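Local structure of probable outer membrane protein (3DWO) at residues 23-28 and 39-44; 224-229 and 290-295. The protein probably transports long-chain fatty acids or other hydrophobic compounds across the outer membrane, as a beta-barrel channel of the FadL family. All blocks are in the same frame, centred on the assembly; numbering follows the deposited sequence.

Interaction 1. Residues 23-28 and 39-44; sequences FPNDPS and FIDKRI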
loop_
_atom_site.group_PDB
_atom_site.type_symbol
_atom_site.label_atom_id
_atom_site.label_comp_id
_atom_site.label_asym_id
_atom_site.label_seq_id
_atom_site.Cartn_x
_atom_site.Cartn_y
_atom_site.Cartn_z
ATOM N N PHE A 23 -19.346 5.143 14.116
ATOM C CA PHE A 23 -20.359 4.294 14.739
ATOM C C PHE A 23 -20.104 4.308 16.245
ATOM O O PHE A 23 -18.964 4.435 16.689
ATOM C CB PHE A 23 -20.278 2.864 14.199
ATOM C CG PHE A 23 -21.053 2.650 12.924
ATOM C CD1 PHE A 23 -22.377 2.221 12.964
ATOM C CD2 PHE A 23 -20.469 2.900 11.685
ATOM C CE1 PHE A 23 -23.109 2.046 11.788
ATOM C CE2 PHE A 23 -21.191 2.730 10.507
ATOM C CZ PHE A 23 -22.515 2.302 10.560
ATOM N N PRO A 24 -21.170 4.185 17.052
ATOM C CA PRO A 24 -21.094 4.186 18.517
ATOM C C PRO A 24 -19.966 3.381 19.170
ATOM O O PRO A 24 -19.832 2.178 18.954
ATOM C CB PRO A 24 -22.475 3.682 18.926
ATOM C CG PRO A 24 -23.353 4.303 17.886
ATOM C CD PRO A 24 -22.570 4.054 16.601
ATOM N N ASN A 25 -19.166 4.069 19.982
ATOM C CA ASN A 25 -18.060 3.462 20.716
ATOM C C ASN A 25 -17.123 2.582 19.889
ATOM O O ASN A 25 -16.872 1.428 20.235
ATOM C CB ASN A 25 -18.609 2.655 21.897
ATOM C CG ASN A 25 -19.440 3.503 22.843
ATOM O OD1 ASN A 25 -18.985 4.536 23.338
ATOM N ND2 ASN A 25 -20.665 3.068 23.102
ATOM N N ASP A 26 -16.603 3.141 18.802
ATOM C CA ASP A 26 -15.684 2.424 17.927
ATOM C C ASP A 26 -14.264 2.895 18.233
ATOM O O ASP A 26 -13.866 3.996 17.844
ATOM C CB ASP A 26 -16.039 2.701 16.462
ATOM C CG ASP A 26 -15.044 2.094 15.494
ATOM O OD1 ASP A 26 -14.154 1.339 15.936
ATOM O OD2 ASP A 26 -15.156 2.371 14.283
ATOM N N PRO A 27 -13.481 2.062 18.934
ATOM C CA PRO A 27 -12.100 2.386 19.304
ATOM C C PRO A 27 -11.160 2.747 18.152
ATOM O O PRO A 27 -10.115 3.359 18.381
ATOM C CB PRO A 27 -11.650 1.143 20.069
ATOM C CG PRO A 27 -12.441 0.050 19.433
ATOM C CD PRO A 27 -13.807 0.677 19.314
ATOM N N SER A 28 -11.525 2.385 16.924
ATOM C CA SER A 28 -10.682 2.706 15.771
ATOM C C SER A 28 -10.585 4.219 15.599
ATOM O O SER A 28 -9.764 4.717 14.828
ATOM C CB SER A 28 -11.249 2.091 14.490
ATOM O OG SER A 28 -12.495 2.676 14.157
ATOM N N PHE A 39 -16.916 11.089 22.218
ATOM C CA PHE A 39 -18.256 10.571 22.436
ATOM C C PHE A 39 -18.267 9.114 22.864
ATOM O O PHE A 39 -19.315 8.473 22.893
ATOM C CB PHE A 39 -19.088 10.785 21.173
ATOM C CG PHE A 39 -19.285 12.232 20.841
ATOM C CD1 PHE A 39 -20.180 13.011 21.573
ATOM C CD2 PHE A 39 -18.526 12.841 19.850
ATOM C CE1 PHE A 39 -20.311 14.380 21.321
ATOM C CE2 PHE A 39 -18.648 14.206 19.590
ATOM C CZ PHE A 39 -19.542 14.978 20.329
ATOM N N ILE A 40 -17.089 8.596 23.194
ATOM C CA ILE A 40 -16.960 7.221 23.663
ATOM C C ILE A 40 -16.973 7.335 25.179
ATOM O O ILE A 40 -16.031 7.844 25.785
ATOM C CB ILE A 40 -15.644 6.579 23.169
ATOM C CG1 ILE A 40 -15.744 6.321 21.662
ATOM C CG2 ILE A 40 -15.369 5.286 23.922
ATOM C CD1 ILE A 40 -14.506 5.722 21.044
ATOM N N ASP A 41 -18.058 6.861 25.780
ATOM C CA ASP A 41 -18.263 6.947 27.221
ATOM C C ASP A 41 -17.488 6.020 28.154
ATOM O O ASP A 41 -17.670 6.088 29.367
ATOM C CB ASP A 41 -19.764 6.826 27.512
ATOM C CG ASP A 41 -20.430 5.718 26.708
ATOM O OD1 ASP A 41 -21.677 5.721 26.617
ATOM O OD2 ASP A 41 -19.714 4.843 26.172
ATOM N N LYS A 42 -16.620 5.168 27.619
ATOM C CA LYS A 42 -15.858 4.270 28.486
ATOM C C LYS A 42 -14.553 3.750 27.902
ATOM O O LYS A 42 -14.235 3.995 26.740
ATOM C CB LYS A 42 -16.731 3.085 28.910
ATOM C CG LYS A 42 -17.760 2.665 27.877
ATOM C CD LYS A 42 -17.129 2.351 26.533
ATOM C CE LYS A 42 -18.203 2.128 25.479
ATOM N NZ LYS A 42 -19.179 1.082 25.898
ATOM N N ARG A 43 -13.799 3.033 28.734
ATOM C CA ARG A 43 -12.522 2.454 28.337
ATOM C C ARG A 43 -12.753 1.271 27.412
ATOM O O ARG A 43 -13.529 0.373 27.733
ATOM C CB ARG A 43 -11.745 1.952 29.553
ATOM C CG ARG A 43 -11.273 3.004 30.531
ATOM C CD ARG A 43 -10.416 2.331 31.595
ATOM N NE ARG A 43 -9.863 3.261 32.574
ATOM C CZ ARG A 43 -8.945 2.924 33.477
ATOM N NH1 ARG A 43 -8.481 1.680 33.520
ATOM N NH2 ARG A 43 -8.487 3.827 34.336
ATOM N N ILE A 44 -12.070 1.263 26.273
ATOM C CA ILE A 44 -12.204 0.170 25.326
ATOM C C ILE A 44 -10.847 -0.247 24.771
ATOM O O ILE A 44 -10.037 0.594 24.366
ATOM C CB ILE A 44 -13.126 0.553 24.149
ATOM C CG1 ILE A 44 -14.450 1.101 24.679
ATOM C CG2 ILE A 44 -13.416 -0.675 23.295
ATOM C CD1 ILE A 44 -15.426 1.502 23.593
HETATM O O HOH W 1 -19.648 6.710 20.698
#
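In the FadL fold the N-terminal region forms a plug, or hatch, inside the beta barrel, and here residues 23-28 of that region pack against 39-44, the link that enters barrel strand 44-63. Ile44 begins that strand. Asn25, which buries 100 Å², is central: its CA lies 4.9 Å from the CA of Ile40, and its positive backbone angles (phi 49°, psi 54°) put it in the left-handed helical region. Its CG is anti to the carbonyl carbon, beside the backbone N, which brings the amide up to the Asp41 carboxylate and the bent Lys42 chain. Amide and carboxylate planes are 24° apart, although the two side chains cross at about a right angle. The Lys42 ammonium finds its main partner in Asp442, so the C-terminal end of the chain joins this N-terminal contact.

The two isoleucines supply the apolar half. Ile44 sends its CD1 to within 3.8 Å of Asn25 CB, while its other branch, CG2, crosses Pro27 and meets its ring at CG, 4.0 Å away. Ile40 CG1 lies 3.8 Å from Asn25 CA, and CD1 reaches on toward Asp26 O. Pro27 and Ile40 also touch Val103 of strand 93-105, which places the packing against the barrel wall. Asp26 turns away from the link and caps the start of the turn toward helix 29-32, accepting from Ser28 N and Ser28 OG. A water completes the contact, accepting from Asn25 N at 2.8 Å and donating to Phe39 O at 2.8 Å.

Interaction 2. Residues 224-229 and 290-295; sequences DRDTLG and LDWVHQ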
loop_
_atom_site.group_PDB
_atom_site.type_symbol
_atom_site.label_atom_id
_atom_site.label_comp_id
_atom_site.label_asym_id
_atom_site.label_seq_id
_atom_site.Cartn_x
_atom_site.Cartn_y
_atom_site.Cartn_z
ATOM N N ASP A 224 -28.489 14.229 17.011
ATOM C CA ASP A 224 -28.498 13.023 17.842
ATOM C C ASP A 224 -28.690 11.762 16.987
ATOM O O ASP A 224 -28.391 10.650 17.421
ATOM C CB ASP A 224 -29.619 13.101 18.890
ATOM C CG ASP A 224 -29.425 14.244 19.880
ATOM O OD1 ASP A 224 -29.395 15.416 19.445
ATOM O OD2 ASP A 224 -29.308 13.970 21.096
ATOM N N ARG A 225 -29.198 11.950 15.773
ATOM C CA ARG A 225 -29.425 10.856 14.834
ATOM C C ARG A 225 -28.316 10.842 13.792
ATOM O O ARG A 225 -27.961 9.795 13.250
ATOM C CB ARG A 225 -30.766 11.032 14.114
ATOM C CG ARG A 225 -31.963 10.480 14.851
ATOM C CD ARG A 225 -31.776 9.003 15.122
ATOM N NE ARG A 225 -33.039 8.327 15.400
ATOM C CZ ARG A 225 -34.020 8.186 14.515
ATOM N NH1 ARG A 225 -33.888 8.679 13.289
ATOM N NH2 ARG A 225 -35.132 7.547 14.854
ATOM N N ASP A 226 -27.774 12.021 13.515
ATOM C CA ASP A 226 -26.723 12.160 12.526
ATOM C C ASP A 226 -25.390 12.544 13.144
ATOM O O ASP A 226 -25.314 13.425 13.999
ATOM C CB ASP A 226 -27.121 13.210 11.492
ATOM C CG ASP A 226 -28.443 12.898 10.829
ATOM O OD1 ASP A 226 -28.537 11.847 10.161
ATOM O OD2 ASP A 226 -29.387 13.702 10.977
ATOM N N THR A 227 -24.341 11.867 12.699
ATOM C CA THR A 227 -22.997 12.136 13.172
ATOM C C THR A 227 -22.148 12.361 11.932
ATOM O O THR A 227 -21.996 11.465 11.104
ATOM C CB THR A 227 -22.428 10.951 13.969
ATOM O OG1 THR A 227 -23.285 10.661 15.077
ATOM C CG2 THR A 227 -21.043 11.286 14.497
ATOM N N LEU A 228 -21.626 13.573 11.794
ATOM C CA LEU A 228 -20.791 13.916 10.657
ATOM C C LEU A 228 -19.358 14.030 11.135
ATOM O O LEU A 228 -19.102 14.441 12.267
ATOM C CB LEU A 228 -21.234 15.243 10.047
ATOM C CG LEU A 228 -22.601 15.277 9.358
ATOM C CD1 LEU A 228 -22.888 16.689 8.873
ATOM C CD2 LEU A 228 -22.611 14.314 8.184
ATOM N N GLY A 229 -18.419 13.663 10.273
ATOM C CA GLY A 229 -17.028 13.737 10.659
ATOM C C GLY A 229 -16.086 14.082 9.528
ATOM O O GLY A 229 -16.273 13.672 8.380
ATOM N N LEU A 290 -14.596 12.215 4.750
ATOM C CA LEU A 290 -15.828 12.793 5.257
ATOM C C LEU A 290 -16.723 11.607 5.612
ATOM O O LEU A 290 -17.009 10.774 4.758
ATOM C CB LEU A 290 -16.480 13.654 4.169
ATOM C CG LEU A 290 -17.515 14.715 4.560
ATOM C CD1 LEU A 290 -18.715 14.059 5.236
ATOM C CD2 LEU A 290 -16.870 15.738 5.484
ATOM N N ASP A 291 -17.146 11.518 6.872
ATOM C CA ASP A 291 -17.999 10.415 7.306
ATOM C C ASP A 291 -19.355 10.867 7.844
ATOM O O ASP A 291 -19.473 11.911 8.492
ATOM C CB ASP A 291 -17.285 9.586 8.373
ATOM C CG ASP A 291 -15.945 9.065 7.903
ATOM O OD1 ASP A 291 -15.909 8.335 6.889
ATOM O OD2 ASP A 291 -14.925 9.384 8.549
ATOM N N TRP A 292 -20.373 10.058 7.576
ATOM C CA TRP A 292 -21.730 10.342 8.011
ATOM C C TRP A 292 -22.433 9.070 8.458
ATOM O O TRP A 292 -22.522 8.098 7.711
ATOM C CB TRP A 292 -22.518 11.001 6.875
ATOM C CG TRP A 292 -23.964 11.260 7.198
ATOM C CD1 TRP A 292 -24.473 11.735 8.375
ATOM C CD2 TRP A 292 -25.083 11.100 6.316
ATOM N NE1 TRP A 292 -25.837 11.882 8.280
ATOM C CE2 TRP A 292 -26.238 11.499 7.027
ATOM C CE3 TRP A 292 -25.223 10.658 4.992
ATOM C CZ2 TRP A 292 -27.520 11.470 6.460
ATOM C CZ3 TRP A 292 -26.498 10.627 4.427
ATOM C CH2 TRP A 292 -27.629 11.032 5.164
ATOM N N VAL A 293 -22.924 9.079 9.689
ATOM C CA VAL A 293 -23.632 7.931 10.228
ATOM C C VAL A 293 -25.020 8.359 10.685
ATOM O O VAL A 293 -25.170 9.247 11.526
ATOM C CB VAL A 293 -22.865 7.308 11.415
ATOM C CG1 VAL A 293 -23.697 6.215 12.063
ATOM C CG2 VAL A 293 -21.545 6.729 10.924
ATOM N N HIS A 294 -26.038 7.735 10.105
ATOM C CA HIS A 294 -27.414 8.041 10.457
ATOM C C HIS A 294 -28.085 6.829 11.085
ATOM O O HIS A 294 -28.078 5.737 10.519
ATOM C CB HIS A 294 -28.206 8.473 9.221
ATOM C CG HIS A 294 -29.661 8.699 9.492
ATOM N ND1 HIS A 294 -30.512 7.684 9.870
ATOM C CD2 HIS A 294 -30.407 9.828 9.472
ATOM C CE1 HIS A 294 -31.721 8.177 10.073
ATOM N NE2 HIS A 294 -31.684 9.476 9.839
ATOM N N GLN A 295 -28.663 7.031 12.261
ATOM C CA GLN A 295 -29.351 5.962 12.959
ATOM C C GLN A 295 -30.837 6.064 12.627
ATOM O O GLN A 295 -31.509 7.008 13.044
ATOM C CB GLN A 295 -29.113 6.103 14.460
ATOM C CG GLN A 295 -27.634 6.171 14.808
ATOM C CD GLN A 295 -27.375 6.603 16.237
ATOM O OE1 GLN A 295 -27.782 7.691 16.654
ATOM N NE2 GLN A 295 -26.688 5.755 16.996
#
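Backbone bonding joins strands 226-248 and 287-295 as antiparallel neighbours in the barrel wall; their local axes run 172° apart and approach to 4.6 Å. Thr227 with Val293 and Gly229 with Asp291 are hydrogen-bonded pairs, each closed by two reciprocal bonds; Val293 N to Thr227 O measures 2.9 Å. One more, from Gln295 N to Arg225 O at 3.0 Å, extends the ladder to Arg225, just before strand 226-248 begins. CA-H...O contacts lie between these bonds, as from Trp292 CA to Thr227 O at 3.3 Å.

Polar side-chain contact centres on Asp226, whose carboxylate lies alongside Trp292, their planes 40° apart. The indole NE1 donates to OD1 at a long 3.3 Å, the position of OD1 being less certain, while OD2 accepts from Thr223.

Packing round the indole occupies the same face. His294 CB rests 3.8 Å above the Trp292 ring plane, toward its rim; Asp226 CB meets the indole edge in plane, and Leu228 runs beside Trp292. On the other face Val293 and Asp291 touch Leu22 of the N-terminal region, with Asp291 OD1 hydrogen-bonded to Ser305.

A bound detergent close to Leu290 is consistent with a lipid-facing side there. Chemically, five backbone bonds carry the contact, and Asp226, if OD1 is correctly placed, would give the indole N-H a partner at the surface.

From the N terminus the chain first makes interaction 1, which closes a short loop of ten residues containing helix 29-32 and delivers the plug region to barrel strand 44-63. Interaction 2 opens only much later and spans 60 residues, including the outgoing part of strand 226-248, two helices and strand 275-281. The contacts therefore follow in series, neither nesting nor crossing. In space they are neighbours, their centres 15 Å apart: Phe23 CE2 packs at 4.0 Å on Val293 CG2, and Pro24 lies against Gln295. Phe23 and Pro24 thus meet strand 287-295, while Asn25 to Pro27 meet the link into strand 44-63.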